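Local coordinates for protein methylornithine synthase PylB (Methanosarcina barkeri, PDB 3T7V) that catalyses the radical-based isomerization of L-lysine to (3R)-3-methyl-D-ornithine in pyrrolysine biosynthesis, using a [4Fe-4S] cluster and S-adenosyl-L-methionine, at residues A[15-20]-A[265-270]; A[150-155]-A[194-199]. All blocks are in the same frame, centred on the assembly; numbering follows the deposited sequence.

Contact 1. Residues A[15-20]-A[265-270]; sequences DKVIEG and LRLMFP
The N-terminal helix 13-18 packs here on the C-terminal end of helix 258-268 of the TIM-barrel-type core, and Val17 fills the junction with Leu267 and Pro270. Val17 is buried and points at the other helix end. Its CG1 lies anti to the backbone N (chi1 169°) and reaches the last helical turn, 3.4 Å from Leu267 O. The same methyl touches the proline ring, with Val17 CG1 4.1 Å from Pro270 CB. The other branch, CG2, meets the leucine side chain, with Val17 CG2 4.1 Å from Leu267 CD2. The valine and leucine side chains cross at about a right angle. The two methyls of Val17 thus span the last turn of the helix, at Leu267, and Pro270, just beyond its end. All of this is van der Waals contact.

Gly20, with positive phi, forms a Schellman motif after helix 13-18: Gly20 N bonds to Val17 O at 3.0 Å and weakly to Lys16 O. Phe269 is the first residue to leave helical geometry after helix 258-268. Past it, Arg266 NH1 donates to Pro270 O at 2.9 Å. This bond is bent, and the nitrogen stands above the carbonyl plane. Arg266 also bonds to Arg272 O and Gly293 O, so it ties the turn to neighbouring loops. Helix 37-55 adds Leu43 against Leu267 and Val50 against Pro270. This is apolar packing of an N-terminal helix on the end of a helix in the outer layer of a radical SAM barrel.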
loop_
_atom_site.group_PDB
_atom_site.type_symbol
_atom_site.label_atom_id
_atom_site.label_comp_id
_atom_site.label_asym_id
_atom_site.label_seq_id
_atom_site.Cartn_x
_atom_site.Cartn_y
_atom_site.Cartn_z
ATOM N N ASP A 15 -11.547 14.331 -18.429
ATOM C CA ASP A 15 -11.025 15.548 -19.120
ATOM C C ASP A 15 -10.912 16.762 -18.200
ATOM O O ASP A 15 -9.931 17.505 -18.244
ATOM C CB ASP A 15 -11.936 15.942 -20.282
ATOM C CG ASP A 15 -12.095 14.821 -21.327
ATOM O OD1 ASP A 15 -11.187 13.959 -21.459
ATOM O OD2 ASP A 15 -13.133 14.817 -22.032
ATOM N N LYS A 16 -12.003 16.977 -17.429
ATOM C CA LYS A 16 -12.038 18.057 -16.479
ATOM C C LYS A 16 -10.853 17.902 -15.480
ATOM O O LYS A 16 -10.105 18.833 -15.215
ATOM C CB LYS A 16 -13.437 18.103 -15.744
ATOM C CG LYS A 16 -14.660 18.433 -16.633
ATOM C CD LYS A 16 -15.993 18.115 -15.939
ATOM C CE LYS A 16 -16.258 18.992 -14.704
ATOM N NZ LYS A 16 -17.642 18.817 -14.148
ATOM N N VAL A 17 -10.666 16.705 -14.941
ATOM C CA VAL A 17 -9.563 16.487 -14.015
ATOM C C VAL A 17 -8.175 16.692 -14.614
ATOM O O VAL A 17 -7.275 17.285 -13.986
ATOM C CB VAL A 17 -9.719 15.079 -13.377
ATOM C CG1 VAL A 17 -8.482 14.673 -12.600
ATOM C CG2 VAL A 17 -10.954 15.139 -12.481
ATOM N N ILE A 18 -8.006 16.199 -15.830
ATOM C CA ILE A 18 -6.753 16.390 -16.580
ATOM C C ILE A 18 -6.429 17.886 -16.677
ATOM O O ILE A 18 -5.273 18.295 -16.494
ATOM C CB ILE A 18 -6.783 15.665 -17.970
ATOM C CG1 ILE A 18 -6.717 14.151 -17.733
ATOM C CG2 ILE A 18 -5.635 16.128 -18.895
ATOM C CD1 ILE A 18 -7.216 13.362 -18.940
ATOM N N GLU A 19 -7.468 18.688 -16.888
ATOM C CA GLU A 19 -7.310 20.149 -17.016
ATOM C C GLU A 19 -7.129 20.937 -15.720
ATOM O O GLU A 19 -6.877 22.153 -15.791
ATOM C CB GLU A 19 -8.488 20.707 -17.786
ATOM C CG GLU A 19 -8.574 20.209 -19.214
ATOM C CD GLU A 19 -7.540 20.860 -20.111
ATOM O OE1 GLU A 19 -6.326 20.645 -19.880
ATOM O OE2 GLU A 19 -7.949 21.583 -21.047
ATOM N N GLY A 20 -7.313 20.267 -14.560
ATOM C CA GLY A 20 -7.043 20.839 -13.239
ATOM C C GLY A 20 -8.253 20.908 -12.331
ATOM O O GLY A 20 -8.165 21.453 -11.234
ATOM N N LEU A 265 -9.575 8.254 -5.826
ATOM C CA LEU A 265 -8.190 8.697 -5.552
ATOM C C LEU A 265 -7.508 9.139 -6.833
ATOM O O LEU A 265 -6.685 10.063 -6.810
ATOM C CB LEU A 265 -7.346 7.501 -4.971
ATOM C CG LEU A 265 -7.671 7.265 -3.467
ATOM C CD1 LEU A 265 -6.974 5.929 -3.032
ATOM C CD2 LEU A 265 -7.218 8.386 -2.565
ATOM N N ARG A 266 -7.763 8.410 -7.913
ATOM C CA ARG A 266 -7.115 8.822 -9.204
ATOM C C ARG A 266 -7.634 10.192 -9.656
ATOM O O ARG A 266 -6.856 10.996 -10.224
ATOM C CB ARG A 266 -7.362 7.777 -10.266
ATOM C CG ARG A 266 -6.850 8.097 -11.685
ATOM C CD ARG A 266 -5.365 8.435 -11.684
ATOM N NE ARG A 266 -4.581 7.248 -11.374
ATOM C CZ ARG A 266 -3.312 7.280 -10.947
ATOM N NH1 ARG A 266 -2.660 8.402 -10.768
ATOM N NH2 ARG A 266 -2.720 6.134 -10.579
ATOM N N LEU A 267 -8.904 10.442 -9.353
ATOM C CA LEU A 267 -9.451 11.708 -9.804
ATOM C C LEU A 267 -8.979 12.849 -8.891
ATOM O O LEU A 267 -8.964 13.987 -9.293
ATOM C CB LEU A 267 -10.993 11.612 -9.868
ATOM C CG LEU A 267 -11.545 10.608 -10.911
ATOM C CD1 LEU A 267 -13.070 10.463 -10.845
ATOM C CD2 LEU A 267 -11.173 11.040 -12.311
ATOM N N MET A 268 -8.696 12.558 -7.617
ATOM C CA MET A 268 -8.173 13.510 -6.647
ATOM C C MET A 268 -6.654 13.722 -6.710
ATOM O O MET A 268 -6.187 14.803 -6.378
ATOM C CB MET A 268 -8.475 13.076 -5.195
ATOM C CG MET A 268 -9.956 13.162 -4.886
ATOM S SD MET A 268 -10.145 12.712 -3.107
ATOM C CE MET A 268 -9.262 14.077 -2.255
ATOM N N PHE A 269 -5.885 12.658 -7.003
ATOM C CA PHE A 269 -4.452 12.691 -7.051
ATOM C C PHE A 269 -3.990 12.180 -8.424
ATOM O O PHE A 269 -3.391 11.082 -8.580
ATOM C CB PHE A 269 -3.899 11.712 -5.987
ATOM C CG PHE A 269 -4.325 12.034 -4.587
ATOM C CD1 PHE A 269 -5.422 11.452 -3.984
ATOM C CD2 PHE A 269 -3.495 12.891 -3.787
ATOM C CE1 PHE A 269 -5.817 11.778 -2.649
ATOM C CE2 PHE A 269 -3.884 13.203 -2.481
ATOM C CZ PHE A 269 -5.031 12.649 -1.899
ATOM N N PRO A 270 -4.284 12.905 -9.487
ATOM C CA PRO A 270 -4.173 12.390 -10.820
ATOM C C PRO A 270 -2.730 11.963 -11.195
ATOM O O PRO A 270 -2.567 11.029 -11.987
ATOM C CB PRO A 270 -4.699 13.521 -11.720
ATOM C CG PRO A 270 -4.656 14.706 -10.821
ATOM C CD PRO A 270 -4.928 14.228 -9.444
#

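Contact 2. Residues A[150-155]-A[194-199]; sequences MDNATL and RRFAKQ
Stacking carries most of the contact between Asn152 and Phe196. The carboxamide of Asn152 lies flat over one face of the phenyl ring, with the two planes only 2° apart. Asn152 CG sits 3.5 Å above the ring plane. Asn152 ND2 is 3.5 Å from Phe196 CD1. Asn152 OD1 stands above the ring plane just outside the Phe196 CG-CD2 bond. Asn152 CB adds a CH-pi contact, 3.6 Å from the ring centroid. Phe196 CG is anti to the backbone N (chi1 180°), which carries the ring across to the start of helix 152-160. There Phe196 CE2 approaches Asn152 O at 3.3 Å.

The apolar part is smaller. Leu155 CD1 meets Phe196 CD2 obliquely at 4.3 Å. Leu155 and Ala197 also both rest on Leu166 of strand 163-167.

The hydrogen bonds are local to the helix start. Asp151 is the N-cap, and its OD1 takes Thr154 N at 2.8 Å and Thr154 OG1 at 2.7 Å. These bonds cap the first turn of helix 152-160, which Asn152 begins.

With an alanine at Phe196 the Asn152 amide is likely to lose the face it stacks on and be freer to turn, with a gap opened beside Leu155.

Helices 152-160 and 187-200 follow successive parallel strands, 143-146 and 163-167. The contact is typical of neighbouring helices on the outside of a TIM-barrel-type radical SAM core.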
loop_
_atom_site.group_PDB
_atom_site.type_symbol
_atom_site.label_atom_id
_atom_site.label_comp_id
_atom_site.label_asym_id
_atom_site.label_seq_id
_atom_site.Cartn_x
_atom_site.Cartn_y
_atom_site.Cartn_z
ATOM N N MET A 150 8.842 4.071 13.638
ATOM C CA MET A 150 10.267 4.039 14.113
ATOM C C MET A 150 10.598 5.555 14.467
ATOM O O MET A 150 9.959 6.529 13.945
ATOM C CB MET A 150 11.223 3.385 12.987
ATOM C CG MET A 150 11.351 1.767 12.944
ATOM S SD MET A 150 12.748 1.777 14.012
ATOM C CE MET A 150 13.388 0.084 14.055
ATOM N N ASP A 151 11.573 5.741 15.358
ATOM C CA ASP A 151 11.917 7.092 15.714
ATOM C C ASP A 151 12.575 7.868 14.609
ATOM O O ASP A 151 13.084 7.324 13.625
ATOM C CB ASP A 151 12.697 7.190 17.028
ATOM C CG ASP A 151 14.000 6.506 17.041
ATOM O OD1 ASP A 151 14.759 6.488 16.071
ATOM O OD2 ASP A 151 14.374 6.048 18.143
ATOM N N ASN A 152 12.562 9.193 14.780
ATOM C CA ASN A 152 13.144 10.044 13.743
ATOM C C ASN A 152 14.643 9.727 13.521
ATOM O O ASN A 152 15.105 9.745 12.372
ATOM C CB ASN A 152 13.049 11.507 14.157
ATOM C CG ASN A 152 11.660 12.057 14.098
ATOM O OD1 ASN A 152 10.730 11.412 13.600
ATOM N ND2 ASN A 152 11.514 13.324 14.554
ATOM N N ALA A 153 15.419 9.431 14.541
ATOM C CA ALA A 153 16.819 9.156 14.300
ATOM C C ALA A 153 16.966 7.925 13.388
ATOM O O ALA A 153 17.868 7.837 12.574
ATOM C CB ALA A 153 17.542 8.910 15.603
ATOM N N THR A 154 16.117 6.903 13.600
ATOM C CA THR A 154 16.255 5.696 12.778
ATOM C C THR A 154 15.826 6.040 11.340
ATOM O O THR A 154 16.465 5.559 10.391
ATOM C CB THR A 154 15.396 4.602 13.326
ATOM O OG1 THR A 154 15.793 4.428 14.688
ATOM C CG2 THR A 154 15.635 3.265 12.576
ATOM N N LEU A 155 14.766 6.839 11.178
ATOM C CA LEU A 155 14.341 7.235 9.815
ATOM C C LEU A 155 15.497 7.921 9.071
ATOM O O LEU A 155 15.742 7.713 7.867
ATOM C CB LEU A 155 13.067 8.147 9.837
ATOM C CG LEU A 155 11.792 7.372 10.247
ATOM C CD1 LEU A 155 10.707 8.470 10.377
ATOM C CD2 LEU A 155 11.451 6.297 9.185
ATOM N N ARG A 194 5.614 10.954 8.970
ATOM C CA ARG A 194 5.657 11.135 7.512
ATOM C C ARG A 194 6.208 12.511 7.173
ATOM O O ARG A 194 6.938 12.619 6.193
ATOM C CB ARG A 194 4.268 10.906 6.919
ATOM C CG ARG A 194 3.851 9.425 6.958
ATOM C CD ARG A 194 2.590 9.179 6.070
ATOM N NE ARG A 194 1.480 10.019 6.466
ATOM C CZ ARG A 194 0.587 9.774 7.417
ATOM N NH1 ARG A 194 -0.241 10.813 7.666
ATOM N NH2 ARG A 194 0.462 8.572 8.044
ATOM N N ARG A 195 5.889 13.533 7.958
ATOM C CA ARG A 195 6.417 14.852 7.682
ATOM C C ARG A 195 7.924 14.913 7.863
ATOM O O ARG A 195 8.652 15.485 7.017
ATOM C CB ARG A 195 5.735 15.844 8.628
ATOM C CG ARG A 195 4.306 16.088 8.132
ATOM C CD ARG A 195 3.497 17.113 8.954
ATOM N NE ARG A 195 4.377 18.254 9.309
ATOM C CZ ARG A 195 5.017 18.415 10.485
ATOM N NH1 ARG A 195 4.826 17.530 11.484
ATOM N NH2 ARG A 195 5.774 19.461 10.683
ATOM N N PHE A 196 8.418 14.270 8.929
ATOM C CA PHE A 196 9.861 14.237 9.195
ATOM C C PHE A 196 10.562 13.506 8.031
ATOM O O PHE A 196 11.615 13.915 7.556
ATOM C CB PHE A 196 10.160 13.542 10.538
ATOM C CG PHE A 196 11.647 13.487 10.839
ATOM C CD1 PHE A 196 12.265 14.600 11.397
ATOM C CD2 PHE A 196 12.387 12.382 10.499
ATOM C CE1 PHE A 196 13.661 14.567 11.659
ATOM C CE2 PHE A 196 13.770 12.312 10.737
ATOM C CZ PHE A 196 14.394 13.426 11.300
ATOM N N ALA A 197 9.966 12.374 7.608
ATOM C CA ALA A 197 10.578 11.605 6.534
ATOM C C ALA A 197 10.633 12.450 5.251
ATOM O O ALA A 197 11.715 12.448 4.575
ATOM C CB ALA A 197 9.745 10.317 6.281
ATOM N N LYS A 198 9.557 13.195 4.914
ATOM C CA LYS A 198 9.586 14.035 3.668
ATOM C C LYS A 198 10.756 15.061 3.829
ATOM O O LYS A 198 11.485 15.342 2.866
ATOM C CB LYS A 198 8.276 14.749 3.489
ATOM C CG LYS A 198 7.239 13.842 2.898
ATOM C CD LYS A 198 7.134 14.107 1.377
ATOM C CE LYS A 198 5.883 14.904 1.048
ATOM N NZ LYS A 198 5.798 15.144 -0.416
ATOM N N GLN A 199 10.969 15.594 5.046
ATOM C CA GLN A 199 12.070 16.570 5.209
ATOM C C GLN A 199 13.433 15.956 4.964
ATOM O O GLN A 199 14.412 16.652 4.577
ATOM C CB GLN A 199 12.010 17.135 6.636
ATOM C CG GLN A 199 10.826 18.052 6.777
ATOM C CD GLN A 199 10.489 18.419 8.204
ATOM O OE1 GLN A 199 9.564 19.210 8.440
ATOM N NE2 GLN A 199 11.277 17.936 9.152
#

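Both contacts join helices outside the barrel strands, but they hold different elements. Contact 1 fastens the N-terminal helix 13-18 to the end of helix 258-268, late in the chain. Contact 2 joins helices 152-160 and 187-200, much closer in sequence and nested inside the loop that contact 1 closes. Their centres lie 30 Å apart, and they do not touch. Contact 1 is buried; aliphatic side chains meet there, and a valine methyl also lies against a backbone carbonyl. In contact 2, which is partly exposed, a polar amide stacks on an aromatic ring. Contact 1 lies away from the annotated sites. In contact 2, the Leu155 side chain is about 11 Å from bound S-adenosylmethionine.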